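Local coordinates for probable leucine/isoleucine/valine-binding protein (Rhodopirellula baltica, PDB 4KV7), which probably binds leucine, isoleucine, valine or a related small ligand as a periplasmic solute-binding protein of the leucine-binding family, at residues K60-D65 and D82-L87. The protein carries 1 engineered substitution. Sequence-based numbering, arbitrary orientation.
Sequences KLIALD and DEHEVL
I62 presents both ends of its branched side chain to H84, and the contact is held by packing alone, with no hydrogen bond passing between K60-D65 and D82-L87. Its CG2 methyl sits over the imidazole in a CH-pi contact, 4.1 Å from the centroid of the H84 ring and 8° off the ring normal, so the methyl meets the face almost squarely. The longer branch meets the inner part of the same side chain, I62 CD1 lying 3.7 Å from H84 ND1 and 3.8 Å from H84 CB. A beta-branched isoleucine suits this place because its two arms diverge; with CG2 anti to the backbone N and CG1 beside it (chi1 -58°), CG2 lies over the ring, while CD1 touches its ND1 side and approaches V86 CG1 at 4.3 Å. V86, buried, short and branched, fits beside that methyl. Shortening I62 to an alanine removes both contacting methyls, which would probably leave the H84 ring freer to turn and open a gap before V86. Histidine offers two flat faces: opposite I62, E83 CG rests 4.0 Å above the plane of the H84 ring, sandwiching it between aliphatic groups. Farther out, the H84 carbonyl accepts a hydrogen bond from K19 and that of V86 from R326, while I62 pairs through its backbone with F20 and M22 and touches L80 of helix 70-81. Strand 57-65, that helix and this loop lead on to strand 89-90, consistent with the beta-alpha-beta crossovers in the alpha/beta lobes of periplasmic binding proteins.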
loop_
_atom_site.group_PDB
_atom_site.type_symbol
_atom_site.label_atom_id
_atom_site.label_comp_id
_atom_site.label_asym_id
_atom_site.label_seq_id
_atom_site.Cartn_x
_atom_site.Cartn_y
_atom_site.Cartn_z
ATOM N N LYS A 60 12.529 -13.037 -12.714
ATOM C CA LYS A 60 11.237 -13.639 -13.012
ATOM C C LYS A 60 10.337 -13.455 -11.811
ATOM O O LYS A 60 10.750 -13.706 -10.676
ATOM C CB LYS A 60 11.384 -15.132 -13.311
ATOM C CG LYS A 60 10.061 -15.821 -13.650
ATOM C CD LYS A 60 10.255 -17.314 -13.916
ATOM C CE LYS A 60 8.934 -17.993 -14.256
ATOM N NZ LYS A 60 8.418 -17.562 -15.588
ATOM N N LEU A 61 9.115 -13.000 -12.058
ATOM C CA LEU A 61 8.118 -12.883 -11.006
ATOM C C LEU A 61 7.073 -13.972 -11.172
ATOM O O LEU A 61 6.463 -14.090 -12.241
ATOM C CB LEU A 61 7.426 -11.528 -11.073
ATOM C CG LEU A 61 6.384 -11.268 -9.977
ATOM C CD1 LEU A 61 7.047 -11.098 -8.616
ATOM C CD2 LEU A 61 5.546 -10.035 -10.308
ATOM N N ILE A 62 6.894 -14.784 -10.136
ATOM C CA ILE A 62 5.831 -15.783 -10.109
ATOM C C ILE A 62 4.715 -15.196 -9.259
ATOM O O ILE A 62 4.840 -15.087 -8.033
ATOM C CB ILE A 62 6.324 -17.107 -9.522
ATOM C CG1 ILE A 62 7.510 -17.617 -10.342
ATOM C CG2 ILE A 62 5.190 -18.129 -9.483
ATOM C CD1 ILE A 62 8.195 -18.837 -9.762
ATOM N N ALA A 63 3.651 -14.745 -9.920
ATOM C CA ALA A 63 2.559 -14.043 -9.258
ATOM C C ALA A 63 1.306 -14.903 -9.245
ATOM O O ALA A 63 0.777 -15.255 -10.303
ATOM C CB ALA A 63 2.287 -12.719 -9.949
ATOM N N LEU A 64 0.852 -15.248 -8.045
ATOM C CA LEU A 64 -0.307 -16.104 -7.853
ATOM C C LEU A 64 -1.452 -15.261 -7.301
ATOM O O LEU A 64 -1.241 -14.393 -6.455
ATOM C CB LEU A 64 0.036 -17.231 -6.881
ATOM C CG LEU A 64 1.252 -18.084 -7.262
ATOM C CD1 LEU A 64 1.473 -19.216 -6.267
ATOM C CD2 LEU A 64 1.141 -18.633 -8.681
ATOM N N ASP A 65 -2.657 -15.528 -7.786
ATOM C CA ASP A 65 -3.857 -14.812 -7.376
ATOM C C ASP A 65 -4.408 -15.392 -6.082
ATOM O O ASP A 65 -4.619 -16.595 -5.977
ATOM C CB ASP A 65 -4.901 -14.952 -8.487
ATOM C CG ASP A 65 -6.161 -14.122 -8.257
ATOM O OD1 ASP A 65 -6.180 -13.193 -7.425
ATOM O OD2 ASP A 65 -7.148 -14.411 -8.975
ATOM N N ASP A 82 7.953 -23.415 -1.251
ATOM C CA ASP A 82 8.369 -24.799 -1.433
ATOM C C ASP A 82 8.742 -25.039 -2.890
ATOM O O ASP A 82 9.909 -24.926 -3.265
ATOM C CB ASP A 82 7.255 -25.755 -0.996
ATOM C CG ASP A 82 7.689 -27.215 -0.992
ATOM O OD1 ASP A 82 8.716 -27.553 -1.616
ATOM O OD2 ASP A 82 6.988 -28.033 -0.360
ATOM N N GLU A 83 7.757 -25.367 -3.719
ATOM C CA GLU A 83 8.065 -25.849 -5.059
ATOM C C GLU A 83 8.733 -24.813 -5.970
ATOM O O GLU A 83 9.600 -25.170 -6.762
ATOM C CB GLU A 83 6.847 -26.499 -5.728
ATOM C CG GLU A 83 5.860 -25.542 -6.355
ATOM C CD GLU A 83 4.583 -26.246 -6.787
ATOM O OE1 GLU A 83 4.306 -26.291 -8.005
ATOM O OE2 GLU A 83 3.865 -26.757 -5.902
ATOM N N HIS A 84 8.361 -23.542 -5.850
ATOM C CA HIS A 84 8.966 -22.523 -6.704
ATOM C C HIS A 84 10.309 -22.036 -6.174
ATOM O O HIS A 84 11.084 -21.420 -6.908
ATOM C CB HIS A 84 8.018 -21.341 -6.902
ATOM C CG HIS A 84 6.782 -21.688 -7.669
ATOM N ND1 HIS A 84 6.821 -22.161 -8.963
ATOM C CD2 HIS A 84 5.475 -21.623 -7.328
ATOM C CE1 HIS A 84 5.588 -22.379 -9.385
ATOM N NE2 HIS A 84 4.752 -22.061 -8.413
ATOM N N GLU A 85 10.572 -22.305 -4.898
ATOM C CA GLU A 85 11.843 -21.934 -4.272
ATOM C C GLU A 85 12.187 -20.460 -4.455
ATOM O O GLU A 85 13.343 -20.122 -4.719
ATOM C CB GLU A 85 12.984 -22.796 -4.827
ATOM C CG GLU A 85 12.785 -24.281 -4.622
ATOM C CD GLU A 85 13.971 -25.099 -5.097
ATOM O OE1 GLU A 85 14.442 -24.876 -6.233
ATOM O OE2 GLU A 85 14.426 -25.969 -4.330
ATOM N N VAL A 86 11.199 -19.581 -4.328
ATOM C CA VAL A 86 11.461 -18.173 -4.609
ATOM C C VAL A 86 12.453 -17.562 -3.620
ATOM O O VAL A 86 12.559 -18.003 -2.473
ATOM C CB VAL A 86 10.170 -17.325 -4.661
ATOM C CG1 VAL A 86 9.212 -17.868 -5.712
ATOM C CG2 VAL A 86 9.491 -17.246 -3.290
ATOM N N LEU A 87 13.182 -16.554 -4.087
ATOM C CA LEU A 87 14.226 -15.906 -3.296
ATOM C C LEU A 87 13.667 -14.901 -2.292
ATOM O O LEU A 87 14.303 -14.617 -1.266
ATOM C CB LEU A 87 15.231 -15.217 -4.222
ATOM C CG LEU A 87 15.904 -16.127 -5.251
ATOM C CD1 LEU A 87 16.737 -15.313 -6.230
ATOM C CD2 LEU A 87 16.748 -17.205 -4.577
#